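PDB 3GUE: UTP-glucose-1-phosphate uridylyltransferase 2 from Trypanosoma brucei, which probably catalyses the reaction of UTP with alpha-D-glucose 1-phosphate to give UDP-glucose and diphosphate, and is seen here with UDP-glucose bound. Local coordinates for residues 51-56 / 258-262; 167-173 / 343-347; 231-235 / 306-310; 378-383 / 409-413; 452-458 / 473-479. Residue numbers count along the deposited sequence, not the author numbering.

Contact 1 (51-56 / 258-262); sequences SISPVE and HLAYK. Unlike the reference sequence in segment 51-56: Ser-53 (reference Phe).
Val-55, chi1 178°, sits at the apolar centre. Its CG2 lies 3.8 Å from the centroid of the Tyr-261 ring, 13° off the ring normal, a CH-pi contact over the face; the same CG2 is 4.2 Å from Leu-259 CB. Ile-52 CD1 meets Ala-260 CB at 3.7 Å. Residues 52-55 and 258-262 are extended, the two segments' end-to-end directions 115° apart, and Ser-53 faces Tyr-261 as an antiparallel hydrogen-bonded pair, CA to CA 5.1 Å: Ser-53 N to Tyr-261 O is 3.0 Å and Tyr-261 N to Ser-53 O 2.9 Å. The short, weakly bonded piece about 53-54 lies at the edge of a small antiparallel sheet whose middle strand, 257-262, includes Gly-257, a UDP-glucose-binding residue. Ser-53 and Tyr-261 (chi1 -87°) share one face, Ser-53 CB 4.3 Å from Tyr-261 CB. At the polar edge one water accepts from Val-55 N (3.1 Å) and donates to Leu-259 O (2.5 Å), while Glu-56 OE1 reaches the Tyr-261 ring edge, 3.9 Å from CE2.

Contact 2 (167-173 / 343-347); sequences KIRQDNF and TKVYQ
Gln-170 and Tyr-346 bury the most surface, about 110 Å² each, and they pack on one another. With Tyr-346 at chi1 -72° and Gln-170 at chi1 -75° and chi2 t, Gln-170 CG lies 3.3 Å from the ring centroid of Tyr-346, 4° off its normal, a CH-pi contact. The amide beyond turns back to the backbone, Gln-170 NE2 donating to Val-345 O at 2.8 Å. Phe-173 CE1 closes on the ring edge at Tyr-346 CE2, 3.9 Å away. Strands 165-169 and 344-349 are the inner strands of a four-stranded antiparallel sheet. Ile-168 and Tyr-346 form a hydrogen-bonded pair, CA to CA 5.5 Å (Ile-168 N to Tyr-346 O 3.2 Å, Tyr-346 N to Ile-168 O 2.8 Å), followed by the non-hydrogen-bonded pair Arg-169 with Val-345, CA to CA 4.3 Å. Gln-170 N to Lys-344 O, 3.0 Å, extends the pairing just past the first strand. There the chain turns, with Phe-173 N bonded to Arg-169 O at 3.0 Å and a salt bridge from Arg-169 NH2 to Asp-171 OD2 at 2.9 Å. Lys-167, the third largest contributor, runs extended beside Gln-347, its CE 3.5 Å from Gln-347 OE1, while its NZ bonds to Val-335 O.

Contact 3 (231-235 / 306-310); sequences LLDYM and IWINL
Helix 231-235 lies across strand 306-309 with their axes 10.2 Å apart at closest approach and crossing at -44°; the nearest CA atoms, those of Leu-232 and Trp-307, are 7.8 Å apart. This spacing leaves room for one layer of interlocking side chains, dominated by Trp-307 (chi1 -76°, chi2 90°), which points toward the helix. Leu-232 CB sits 4.2 Å from the centroid of the six-membered ring of Trp-307, 24° off its normal, a CH-pi contact, and Leu-232 CD1 reaches Trp-307 CZ3 at 3.6 Å. Met-235 (t, t, t) extends past the indole: its SD is 3.4 Å from Trp-307 CB and makes an oblique Met-aromatic contact, while its CE lies 3.4 Å from Trp-307 O. Leu-231 CD2 approaches Trp-307 NE1 at 4.1 Å. Asn-309 ends the strand as N-cap of helix 310-319, its OD1 accepting from Glu-312 N. Strand 300-309 runs antiparallel between strands 214-219 and 242-248 in the mixed central sheet of the GT-A-type fold, and helix 229-237 covers this part, helix 61-64 packing on Leu-231.

Contact 4 (378-383 / 409-413); sequences CSDLLA and AIDLD
One side of helix 378-383 rests on strand 409-412, their axes 8.1 Å apart at closest approach and their directions 132° apart. The closest CA atoms, Ser-379 and Ile-410, are 5.7 Å apart, a tight fit made possible by small residues on the helix. Ile-410 and Leu-412, alternate residues of the strand, point toward the helix as two bumps. Ile-410 (chi1 -52°, chi2 t) enters the shallow place left by Ser-379 and Ala-383, one turn apart: its CD1 meets Ala-383 CB at 3.5 Å, and its CG2 lies 3.9 Å from Ser-379 CB. Leu-412 (chi1 -67°, chi2 t) sets its CD1 3.8 Å from Ser-379 CA. From the helix Leu-382 (chi1 t, chi2 55°) reaches back to both bumps, its CD2 3.7 Å from Ile-410 CG2 and 4.0 Å from Leu-412 CD1. Phe-423 of helix 420-427 packs on Leu-382, and Leu-426 on Leu-412. The helix, which follows the UDP-glucose-binding Lys-376, thus lies against 409-412, one of the two outermost strands of the four-stranded parallel sheet, the one at its start. Ser-379 OG, which also hydrogen-bonds Thr-377 OG1, is 2.8 Å from one water, which donates to Ile-410 O (3.3 Å) and accepts from Leu-412 N (2.9 Å), so the direct meeting is of apolar side chains, and a water bridges the strand backbone to Ser-379.

Contact 5 (452-458 / 473-479); sequences VSVRGNV and GRVLDNE
Five hydrogen bonds join the two segments. Four link backbone to backbone between parallel strands: Ser-453 N to Arg-474 O 3.0 Å, Leu-476 N to Ser-453 O 2.9 Å, Arg-455 N to Leu-476 O 2.7 Å and Asn-478 N to Arg-455 O 2.6 Å. The fifth runs from Asn-457 N to the side-chain OD1 of Asn-478, 3.1 Å. Strands 453-455 and 475-477 are nearly aligned, 4° apart with axes 4.7 Å apart, and pair Ser-453 with Val-475, Val-454 with Leu-476 and Arg-455 with Asp-477. Within 473-479, Arg-474 NH2 salt-bridges Glu-479 OE2 at 3.1 Å. Arg-455 NE bonds to Ser-453 OG at 2.8 Å, and its guanidinium lies over Val-475, NH1 to CG1 3.5 Å. Gly-456 turns the corner at phi 73°; a CB there would collide with Asn-478 ND2. On the buried face Leu-476 (chi1 -67°) packs its CD1 4.3 Å from both Val-452 CG1 and Val-454 CG2, and its CB 3.9 Å from Val-458 CG2. Equivalent strands stacked in parallel register, each turning a corner into the next sheet, with Leu and Val inside, are the hallmark of a beta-helix, consistent with the left-handed C-terminal beta-helix of UDP-glucose pyrophosphorylases.

Contacts 1, 2 and 3 lie between residues 51 and 347, contacts 4 and 5 between 378 and 479. Contacts 1 and 2 interlock along the sequence, as do 1 and 3, whereas contact 3 falls wholly between the two segments of contact 2; contacts 4 and 5 then follow in series. Contact 3 lies on the mixed central sheet, while contacts 1 and 2 use separate antiparallel sheets, their centres about 31 Å apart. Contact 4 places a helix on the first strand, 409-412, of what is probably the C-terminal beta-helix, and contact 5, about 15 Å away between centres, joins two later coils. Contacts 1 to 3 join residues 71 or more apart, contacts 4 and 5 only 26 and 15, as expected where parallel strands follow one another along the chain.

Contact 1 (51-56 / 258-262)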
# COMPACT_ATOMS: atom_id res chain seq x y z
N SER A 51 -23.73 -6.67 -4.27
CA SER A 51 -23.94 -5.22 -4.07
C SER A 51 -23.26 -4.39 -5.15
O SER A 51 -23.43 -3.16 -5.22
CB SER A 51 -23.46 -4.78 -2.67
OG SER A 51 -22.03 -4.76 -2.59
N ILE A 52 -22.47 -5.06 -5.98
CA ILE A 52 -21.67 -4.38 -6.97
C ILE A 52 -21.71 -5.07 -8.33
O ILE A 52 -22.12 -6.23 -8.45
CB ILE A 52 -20.20 -4.25 -6.52
CG1 ILE A 52 -19.66 -5.61 -6.07
CG2 ILE A 52 -20.09 -3.17 -5.42
CD1 ILE A 52 -18.17 -5.73 -6.11
N SER A 53 -21.28 -4.31 -9.32
CA SER A 53 -21.20 -4.75 -10.71
C SER A 53 -19.75 -4.54 -11.14
O SER A 53 -19.10 -3.62 -10.64
CB SER A 53 -22.11 -3.89 -11.56
OG SER A 53 -23.45 -4.19 -11.26
N PRO A 54 -19.24 -5.39 -12.05
CA PRO A 54 -17.87 -5.19 -12.54
C PRO A 54 -17.68 -3.96 -13.44
O PRO A 54 -18.57 -3.58 -14.19
CB PRO A 54 -17.58 -6.49 -13.30
CG PRO A 54 -18.92 -7.00 -13.70
CD PRO A 54 -19.87 -6.59 -12.64
N VAL A 55 -16.51 -3.34 -13.34
CA VAL A 55 -16.07 -2.32 -14.29
C VAL A 55 -15.47 -2.99 -15.54
O VAL A 55 -14.37 -3.56 -15.49
CB VAL A 55 -15.02 -1.37 -13.66
CG1 VAL A 55 -14.55 -0.33 -14.68
CG2 VAL A 55 -15.57 -0.69 -12.44
N GLU A 56 -16.19 -2.86 -16.65
CA GLU A 56 -15.90 -3.59 -17.88
C GLU A 56 -14.92 -2.86 -18.80
O GLU A 56 -14.24 -3.49 -19.64
CB GLU A 56 -17.21 -3.87 -18.63
CG GLU A 56 -17.87 -2.67 -19.33
CD GLU A 56 -18.90 -1.89 -18.49
OE1 GLU A 56 -18.72 -1.71 -17.24
OE2 GLU A 56 -19.90 -1.44 -19.10
N HIS A 258 -9.77 -3.83 -5.83
CA HIS A 258 -10.25 -3.66 -7.20
C HIS A 258 -11.41 -2.68 -7.24
O HIS A 258 -12.12 -2.49 -6.23
CB HIS A 258 -10.66 -4.99 -7.84
CG HIS A 258 -11.88 -5.61 -7.23
ND1 HIS A 258 -13.16 -5.26 -7.60
CD2 HIS A 258 -12.02 -6.54 -6.25
CE1 HIS A 258 -14.03 -5.96 -6.90
NE2 HIS A 258 -13.37 -6.74 -6.07
N LEU A 259 -11.58 -2.07 -8.41
CA LEU A 259 -12.69 -1.18 -8.66
C LEU A 259 -13.92 -1.97 -9.03
O LEU A 259 -13.84 -3.08 -9.56
CB LEU A 259 -12.34 -0.17 -9.78
CG LEU A 259 -11.36 0.93 -9.38
CD1 LEU A 259 -11.30 2.01 -10.48
CD2 LEU A 259 -11.70 1.58 -8.05
N ALA A 260 -15.06 -1.37 -8.71
CA ALA A 260 -16.35 -1.92 -9.11
C ALA A 260 -17.28 -0.74 -9.21
O ALA A 260 -16.86 0.39 -9.07
CB ALA A 260 -16.85 -2.92 -8.08
N TYR A 261 -18.54 -1.02 -9.48
CA TYR A 261 -19.57 -0.02 -9.68
C TYR A 261 -20.72 -0.31 -8.73
O TYR A 261 -21.00 -1.47 -8.42
CB TYR A 261 -20.10 -0.11 -11.12
CG TYR A 261 -19.31 0.68 -12.15
CD1 TYR A 261 -18.83 1.95 -11.86
CD2 TYR A 261 -19.08 0.17 -13.44
CE1 TYR A 261 -18.12 2.69 -12.79
CE2 TYR A 261 -18.36 0.90 -14.39
CZ TYR A 261 -17.90 2.15 -14.06
OH TYR A 261 -17.21 2.88 -14.98
N LYS A 262 -21.39 0.75 -8.29
CA LYS A 262 -22.63 0.60 -7.49
C LYS A 262 -23.69 1.58 -7.99
O LYS A 262 -23.37 2.70 -8.40
CB LYS A 262 -22.30 0.90 -6.02
CG LYS A 262 -23.30 0.42 -5.00
CD LYS A 262 -22.85 0.91 -3.62
CE LYS A 262 -22.69 2.43 -3.59
NZ LYS A 262 -21.52 2.85 -2.75
O HOH W 1 -14.98 -4.74 -11.06

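Contact 2 (167-173 / 343-347)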
# COMPACT_ATOMS: atom_id res chain seq x y z
N LYS A 167 -6.76 -0.52 19.07
CA LYS A 167 -7.37 -1.79 18.70
C LYS A 167 -8.45 -2.00 19.75
O LYS A 167 -8.26 -1.62 20.91
CB LYS A 167 -6.37 -2.93 18.80
CG LYS A 167 -5.21 -2.82 17.82
CD LYS A 167 -4.24 -3.95 18.07
CE LYS A 167 -2.97 -3.74 17.26
NZ LYS A 167 -2.04 -4.91 17.39
N ILE A 168 -9.60 -2.53 19.35
CA ILE A 168 -10.72 -2.65 20.30
C ILE A 168 -11.12 -4.13 20.39
O ILE A 168 -11.02 -4.83 19.40
CB ILE A 168 -11.89 -1.69 19.93
CG1 ILE A 168 -12.46 -1.98 18.53
CG2 ILE A 168 -11.43 -0.18 20.03
CD1 ILE A 168 -13.92 -1.53 18.37
N ARG A 169 -11.52 -4.60 21.57
CA ARG A 169 -11.85 -6.03 21.76
C ARG A 169 -13.05 -6.41 20.89
O ARG A 169 -14.04 -5.67 20.83
CB ARG A 169 -12.15 -6.33 23.23
CG ARG A 169 -11.05 -6.05 24.26
CD ARG A 169 -11.57 -6.43 25.69
NE ARG A 169 -12.03 -7.83 25.80
CZ ARG A 169 -11.41 -8.81 26.45
NH1 ARG A 169 -10.28 -8.58 27.12
NH2 ARG A 169 -11.94 -10.03 26.48
N GLN A 170 -13.00 -7.58 20.27
CA GLN A 170 -14.12 -8.04 19.44
C GLN A 170 -15.42 -8.28 20.24
O GLN A 170 -16.53 -8.13 19.70
CB GLN A 170 -13.75 -9.30 18.68
CG GLN A 170 -12.80 -9.07 17.45
CD GLN A 170 -12.50 -10.33 16.74
OE1 GLN A 170 -13.16 -11.34 16.99
NE2 GLN A 170 -11.49 -10.32 15.85
N ASP A 171 -15.27 -8.64 21.51
CA ASP A 171 -16.44 -8.94 22.40
C ASP A 171 -17.16 -7.72 22.96
O ASP A 171 -18.38 -7.59 22.80
CB ASP A 171 -16.11 -9.99 23.49
CG ASP A 171 -14.98 -9.54 24.46
OD1 ASP A 171 -14.50 -8.39 24.38
OD2 ASP A 171 -14.59 -10.36 25.32
N ASN A 172 -16.44 -6.80 23.59
CA ASN A 172 -17.10 -5.66 24.25
C ASN A 172 -16.74 -4.27 23.69
O ASN A 172 -17.19 -3.25 24.23
CB ASN A 172 -16.97 -5.73 25.80
CG ASN A 172 -15.54 -5.49 26.32
OD1 ASN A 172 -14.69 -4.89 25.66
ND2 ASN A 172 -15.29 -5.94 27.52
N PHE A 173 -15.88 -4.24 22.67
CA PHE A 173 -15.46 -3.01 21.96
C PHE A 173 -14.66 -1.97 22.77
O PHE A 173 -14.44 -0.84 22.32
CB PHE A 173 -16.63 -2.37 21.17
CG PHE A 173 -17.43 -3.38 20.35
CD1 PHE A 173 -16.99 -3.77 19.09
CD2 PHE A 173 -18.59 -3.97 20.87
CE1 PHE A 173 -17.70 -4.71 18.34
CE2 PHE A 173 -19.32 -4.93 20.11
CZ PHE A 173 -18.86 -5.29 18.85
N THR A 343 -5.75 -11.88 22.82
CA THR A 343 -7.07 -11.26 22.69
C THR A 343 -7.43 -10.87 21.26
O THR A 343 -6.69 -10.12 20.60
CB THR A 343 -7.21 -10.03 23.65
OG1 THR A 343 -6.98 -10.45 25.01
CG2 THR A 343 -8.62 -9.38 23.55
N LYS A 344 -8.59 -11.35 20.80
CA LYS A 344 -9.14 -11.03 19.49
C LYS A 344 -9.69 -9.60 19.45
O LYS A 344 -10.45 -9.20 20.33
CB LYS A 344 -10.27 -12.00 19.13
CG LYS A 344 -9.87 -13.45 18.93
CD LYS A 344 -11.04 -14.17 18.26
CE LYS A 344 -10.68 -15.57 17.85
NZ LYS A 344 -11.25 -16.59 18.76
N VAL A 345 -9.29 -8.85 18.43
CA VAL A 345 -9.60 -7.43 18.31
C VAL A 345 -10.09 -7.06 16.92
O VAL A 345 -10.09 -7.89 16.00
CB VAL A 345 -8.40 -6.48 18.71
CG1 VAL A 345 -8.05 -6.64 20.21
CG2 VAL A 345 -7.16 -6.71 17.83
N TYR A 346 -10.50 -5.81 16.78
CA TYR A 346 -10.90 -5.25 15.51
C TYR A 346 -10.09 -3.97 15.30
O TYR A 346 -10.04 -3.12 16.19
CB TYR A 346 -12.40 -4.91 15.50
CG TYR A 346 -13.40 -6.06 15.44
CD1 TYR A 346 -13.33 -7.04 14.45
CD2 TYR A 346 -14.49 -6.09 16.33
CE1 TYR A 346 -14.30 -8.08 14.38
CE2 TYR A 346 -15.46 -7.10 16.27
CZ TYR A 346 -15.36 -8.09 15.30
OH TYR A 346 -16.30 -9.10 15.26
N GLN A 347 -9.45 -3.86 14.13
CA GLN A 347 -8.82 -2.62 13.71
C GLN A 347 -9.72 -1.88 12.72
O GLN A 347 -10.08 -2.40 11.66
CB GLN A 347 -7.42 -2.90 13.14
CG GLN A 347 -6.60 -3.79 14.10
CD GLN A 347 -5.26 -4.27 13.56
OE1 GLN A 347 -4.47 -4.84 14.31
NE2 GLN A 347 -5.00 -4.06 12.27
O HOH W 2 -2.88 -6.80 16.13

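Contact 3 (231-235 / 306-310)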
# COMPACT_ATOMS: atom_id res chain seq x y z
N LEU A 231 -0.06 13.16 -17.29
CA LEU A 231 -1.26 12.72 -16.59
C LEU A 231 -1.75 13.82 -15.67
O LEU A 231 -2.96 14.06 -15.52
CB LEU A 231 -0.98 11.48 -15.77
CG LEU A 231 -2.18 10.78 -15.12
CD1 LEU A 231 -3.34 10.48 -16.12
CD2 LEU A 231 -1.69 9.52 -14.44
N LEU A 232 -0.81 14.48 -15.05
CA LEU A 232 -1.16 15.71 -14.36
C LEU A 232 -1.90 16.67 -15.28
O LEU A 232 -2.94 17.21 -14.90
CB LEU A 232 0.08 16.37 -13.76
CG LEU A 232 -0.16 17.69 -13.02
CD1 LEU A 232 -1.37 17.54 -12.04
CD2 LEU A 232 1.11 18.04 -12.30
N ASP A 233 -1.36 16.87 -16.48
CA ASP A 233 -1.94 17.78 -17.50
C ASP A 233 -3.39 17.38 -17.77
O ASP A 233 -4.28 18.22 -17.77
CB ASP A 233 -1.15 17.71 -18.82
CG ASP A 233 0.17 18.46 -18.79
OD1 ASP A 233 0.45 19.24 -17.86
OD2 ASP A 233 0.95 18.29 -19.75
N TYR A 234 -3.61 16.08 -17.97
CA TYR A 234 -4.93 15.50 -18.22
C TYR A 234 -5.93 15.75 -17.11
O TYR A 234 -7.08 16.14 -17.38
CB TYR A 234 -4.82 14.00 -18.44
CG TYR A 234 -6.18 13.34 -18.55
CD1 TYR A 234 -6.96 13.50 -19.69
CD2 TYR A 234 -6.69 12.57 -17.49
CE1 TYR A 234 -8.20 12.92 -19.80
CE2 TYR A 234 -7.93 11.97 -17.59
CZ TYR A 234 -8.69 12.15 -18.76
OH TYR A 234 -9.93 11.56 -18.90
N MET A 235 -5.50 15.48 -15.89
CA MET A 235 -6.33 15.64 -14.70
C MET A 235 -6.83 17.08 -14.57
O MET A 235 -8.03 17.34 -14.33
CB MET A 235 -5.49 15.27 -13.49
CG MET A 235 -6.26 15.30 -12.18
SD MET A 235 -5.11 15.27 -10.81
CE MET A 235 -6.31 15.38 -9.46
N ILE A 306 -2.25 7.75 -6.56
CA ILE A 306 -3.42 8.65 -6.60
C ILE A 306 -3.02 10.13 -6.64
O ILE A 306 -2.25 10.58 -5.81
CB ILE A 306 -4.35 8.47 -5.36
CG1 ILE A 306 -4.67 6.99 -5.06
CG2 ILE A 306 -5.59 9.31 -5.48
CD1 ILE A 306 -5.41 6.30 -6.15
N TRP A 307 -3.60 10.86 -7.58
CA TRP A 307 -3.49 12.32 -7.69
C TRP A 307 -4.68 13.00 -7.06
O TRP A 307 -5.84 12.73 -7.40
CB TRP A 307 -3.45 12.75 -9.14
CG TRP A 307 -2.13 12.53 -9.86
CD1 TRP A 307 -1.76 11.43 -10.57
CD2 TRP A 307 -1.05 13.47 -9.98
NE1 TRP A 307 -0.51 11.60 -11.10
CE2 TRP A 307 -0.05 12.85 -10.75
CE3 TRP A 307 -0.83 14.75 -9.48
CZ2 TRP A 307 1.18 13.47 -11.04
CZ3 TRP A 307 0.40 15.39 -9.78
CH2 TRP A 307 1.38 14.74 -10.56
N ILE A 308 -4.39 13.96 -6.19
CA ILE A 308 -5.45 14.78 -5.65
C ILE A 308 -5.22 16.26 -5.94
O ILE A 308 -4.08 16.74 -6.01
CB ILE A 308 -5.73 14.48 -4.14
CG1 ILE A 308 -4.50 14.79 -3.28
CG2 ILE A 308 -6.25 12.98 -3.91
CD1 ILE A 308 -4.81 14.78 -1.74
N ASN A 309 -6.31 16.96 -6.19
CA ASN A 309 -6.33 18.40 -6.22
C ASN A 309 -6.57 18.88 -4.78
O ASN A 309 -7.58 18.53 -4.13
CB ASN A 309 -7.41 18.93 -7.20
CG ASN A 309 -7.45 20.47 -7.28
OD1 ASN A 309 -7.67 21.14 -6.29
ND2 ASN A 309 -7.20 21.01 -8.45
N LEU A 310 -5.61 19.67 -4.30
CA LEU A 310 -5.52 20.05 -2.91
C LEU A 310 -6.60 21.09 -2.52
O LEU A 310 -7.13 21.04 -1.42
CB LEU A 310 -4.10 20.55 -2.61
CG LEU A 310 -2.98 19.51 -2.71
CD1 LEU A 310 -1.65 20.18 -2.43
CD2 LEU A 310 -3.24 18.37 -1.71

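Contact 4 (378-383 / 409-413)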
# COMPACT_ATOMS: atom_id res chain seq x y z
N CYS A 378 5.85 -11.45 1.36
CA CYS A 378 7.21 -11.95 1.19
C CYS A 378 7.37 -12.57 -0.20
O CYS A 378 8.45 -12.50 -0.76
CB CYS A 378 7.58 -12.95 2.30
SG CYS A 378 7.94 -12.26 3.93
N SER A 379 6.28 -13.15 -0.76
CA SER A 379 6.23 -13.57 -2.17
C SER A 379 6.49 -12.46 -3.18
O SER A 379 7.21 -12.69 -4.16
CB SER A 379 4.95 -14.36 -2.55
OG SER A 379 3.75 -13.83 -2.02
N ASP A 380 5.93 -11.29 -2.92
CA ASP A 380 6.17 -10.07 -3.70
C ASP A 380 7.61 -9.62 -3.56
O ASP A 380 8.24 -9.19 -4.56
CB ASP A 380 5.27 -8.93 -3.21
CG ASP A 380 3.79 -9.11 -3.55
OD1 ASP A 380 3.43 -9.73 -4.55
OD2 ASP A 380 2.95 -8.58 -2.79
N LEU A 381 8.10 -9.69 -2.32
CA LEU A 381 9.47 -9.30 -1.96
C LEU A 381 10.51 -10.14 -2.66
O LEU A 381 11.52 -9.60 -3.11
CB LEU A 381 9.69 -9.40 -0.46
CG LEU A 381 11.08 -8.96 0.03
CD1 LEU A 381 11.30 -7.48 -0.32
CD2 LEU A 381 11.19 -9.25 1.54
N LEU A 382 10.27 -11.45 -2.70
CA LEU A 382 11.06 -12.38 -3.49
C LEU A 382 11.17 -11.95 -4.95
O LEU A 382 12.28 -11.99 -5.54
CB LEU A 382 10.46 -13.81 -3.41
CG LEU A 382 10.99 -14.91 -4.34
CD1 LEU A 382 12.51 -15.06 -4.19
CD2 LEU A 382 10.28 -16.26 -4.06
N ALA A 383 10.03 -11.56 -5.55
CA ALA A 383 10.00 -11.18 -6.97
C ALA A 383 10.79 -9.88 -7.17
O ALA A 383 11.60 -9.79 -8.11
CB ALA A 383 8.56 -11.04 -7.52
N ALA A 409 3.93 -15.47 -11.04
CA ALA A 409 2.92 -15.71 -10.01
C ALA A 409 3.52 -16.61 -8.91
O ALA A 409 3.63 -17.83 -9.07
CB ALA A 409 1.66 -16.32 -10.62
N ILE A 410 3.91 -15.99 -7.80
CA ILE A 410 4.64 -16.69 -6.72
C ILE A 410 3.72 -17.05 -5.53
O ILE A 410 3.18 -16.15 -4.85
CB ILE A 410 5.88 -15.88 -6.26
CG1 ILE A 410 6.75 -15.48 -7.47
CG2 ILE A 410 6.73 -16.66 -5.19
CD1 ILE A 410 7.92 -14.51 -7.15
N ASP A 411 3.54 -18.36 -5.31
CA ASP A 411 2.76 -18.88 -4.17
C ASP A 411 3.72 -19.57 -3.18
O ASP A 411 4.26 -20.68 -3.43
CB ASP A 411 1.65 -19.83 -4.64
CG ASP A 411 0.87 -20.49 -3.48
OD1 ASP A 411 1.12 -20.23 -2.29
OD2 ASP A 411 -0.01 -21.30 -3.78
N LEU A 412 3.95 -18.87 -2.08
CA LEU A 412 4.84 -19.37 -1.03
C LEU A 412 3.97 -19.88 0.14
O LEU A 412 3.12 -19.15 0.64
CB LEU A 412 5.83 -18.28 -0.60
CG LEU A 412 6.93 -17.75 -1.57
CD1 LEU A 412 7.87 -16.74 -0.91
CD2 LEU A 412 7.75 -18.89 -2.20
N ASP A 413 4.20 -21.15 0.52
CA ASP A 413 3.54 -21.83 1.63
C ASP A 413 3.33 -20.88 2.83
O ASP A 413 4.30 -20.38 3.43
CB ASP A 413 4.41 -23.04 2.05
CG ASP A 413 3.71 -23.99 2.98
OD1 ASP A 413 2.84 -23.53 3.77
OD2 ASP A 413 4.06 -25.21 2.96
O HOH W 3 2.63 -16.38 -1.63

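Contact 5 (452-458 / 473-479)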
# COMPACT_ATOMS: atom_id res chain seq x y z
N VAL A 452 20.60 -20.26 -8.86
CA VAL A 452 19.47 -21.07 -9.31
C VAL A 452 18.61 -20.30 -10.32
O VAL A 452 18.26 -19.16 -10.10
CB VAL A 452 18.63 -21.57 -8.10
CG1 VAL A 452 17.36 -22.26 -8.56
CG2 VAL A 452 19.47 -22.54 -7.27
N SER A 453 18.30 -20.94 -11.44
CA SER A 453 17.51 -20.32 -12.49
C SER A 453 16.13 -20.95 -12.51
O SER A 453 16.00 -22.16 -12.70
CB SER A 453 18.24 -20.48 -13.85
OG SER A 453 17.40 -20.19 -14.95
N VAL A 454 15.09 -20.15 -12.27
CA VAL A 454 13.71 -20.70 -12.32
C VAL A 454 13.03 -20.28 -13.64
O VAL A 454 12.98 -19.09 -13.98
CB VAL A 454 12.84 -20.32 -11.07
CG1 VAL A 454 11.41 -20.76 -11.24
CG2 VAL A 454 13.42 -20.87 -9.77
N ARG A 455 12.52 -21.27 -14.39
CA ARG A 455 12.01 -21.04 -15.73
C ARG A 455 10.63 -21.69 -15.94
O ARG A 455 10.41 -22.86 -15.58
CB ARG A 455 12.97 -21.60 -16.77
CG ARG A 455 14.34 -20.98 -16.76
CD ARG A 455 15.34 -21.84 -17.55
NE ARG A 455 16.69 -21.32 -17.37
CZ ARG A 455 17.78 -21.74 -18.00
NH1 ARG A 455 17.72 -22.72 -18.89
NH2 ARG A 455 18.94 -21.18 -17.72
N GLY A 456 9.74 -20.93 -16.57
CA GLY A 456 8.40 -21.45 -16.91
C GLY A 456 7.53 -21.56 -15.67
O GLY A 456 7.49 -20.62 -14.88
N ASN A 457 6.82 -22.69 -15.54
CA ASN A 457 6.02 -23.02 -14.37
C ASN A 457 6.67 -24.06 -13.43
O ASN A 457 6.64 -25.27 -13.71
CB ASN A 457 4.64 -23.53 -14.80
CG ASN A 457 3.82 -22.46 -15.50
OD1 ASN A 457 3.14 -22.72 -16.48
ND2 ASN A 457 3.90 -21.24 -15.01
N VAL A 458 7.23 -23.59 -12.31
CA VAL A 458 7.97 -24.44 -11.38
C VAL A 458 7.22 -24.72 -10.07
O VAL A 458 6.73 -23.79 -9.42
CB VAL A 458 9.38 -23.89 -11.11
CG1 VAL A 458 10.11 -24.62 -9.94
CG2 VAL A 458 10.21 -23.98 -12.38
N GLY A 473 23.35 -23.40 -8.86
CA GLY A 473 23.43 -23.58 -10.31
C GLY A 473 22.33 -24.45 -10.90
O GLY A 473 22.27 -24.63 -12.11
N ARG A 474 21.46 -25.00 -10.04
CA ARG A 474 20.29 -25.78 -10.49
C ARG A 474 19.38 -24.97 -11.42
O ARG A 474 18.97 -23.86 -11.10
CB ARG A 474 19.48 -26.26 -9.28
CG ARG A 474 18.23 -27.07 -9.61
CD ARG A 474 18.54 -28.55 -9.71
NE ARG A 474 17.36 -29.35 -10.05
CZ ARG A 474 16.61 -29.99 -9.17
NH1 ARG A 474 16.89 -29.95 -7.87
NH2 ARG A 474 15.56 -30.68 -9.58
N VAL A 475 19.09 -25.54 -12.59
CA VAL A 475 18.09 -24.98 -13.50
C VAL A 475 16.77 -25.74 -13.31
O VAL A 475 16.69 -26.96 -13.52
CB VAL A 475 18.52 -25.08 -15.01
CG1 VAL A 475 17.39 -24.55 -15.92
CG2 VAL A 475 19.82 -24.35 -15.27
N LEU A 476 15.74 -25.02 -12.90
CA LEU A 476 14.40 -25.58 -12.82
C LEU A 476 13.58 -25.00 -13.96
O LEU A 476 13.15 -23.84 -13.93
CB LEU A 476 13.76 -25.27 -11.48
CG LEU A 476 14.38 -25.93 -10.26
CD1 LEU A 476 14.10 -25.03 -9.10
CD2 LEU A 476 13.85 -27.37 -10.04
N ASP A 477 13.39 -25.84 -14.97
CA ASP A 477 12.78 -25.43 -16.24
C ASP A 477 11.43 -26.14 -16.42
O ASP A 477 11.40 -27.32 -16.81
CB ASP A 477 13.73 -25.81 -17.37
CG ASP A 477 13.34 -25.21 -18.71
OD1 ASP A 477 12.31 -24.51 -18.78
OD2 ASP A 477 14.09 -25.43 -19.68
N ASN A 478 10.34 -25.43 -16.12
CA ASN A 478 9.00 -26.02 -16.19
C ASN A 478 8.88 -27.37 -15.45
O ASN A 478 8.20 -28.31 -15.91
CB ASN A 478 8.57 -26.14 -17.66
CG ASN A 478 7.73 -24.98 -18.09
OD1 ASN A 478 6.57 -24.86 -17.68
ND2 ASN A 478 8.33 -24.07 -18.86
N GLU A 479 9.54 -27.45 -14.30
CA GLU A 479 9.71 -28.69 -13.56
C GLU A 479 8.88 -28.69 -12.28
O GLU A 479 8.67 -27.65 -11.66
CB GLU A 479 11.19 -28.87 -13.24
CG GLU A 479 11.59 -30.07 -12.39
CD GLU A 479 13.11 -30.27 -12.34
OE1 GLU A 479 13.85 -29.35 -12.76
OE2 GLU A 479 13.57 -31.35 -11.90
O HOH W 4 4.20 -25.77 -17.42
O HOH W 5 5.04 -27.42 -14.86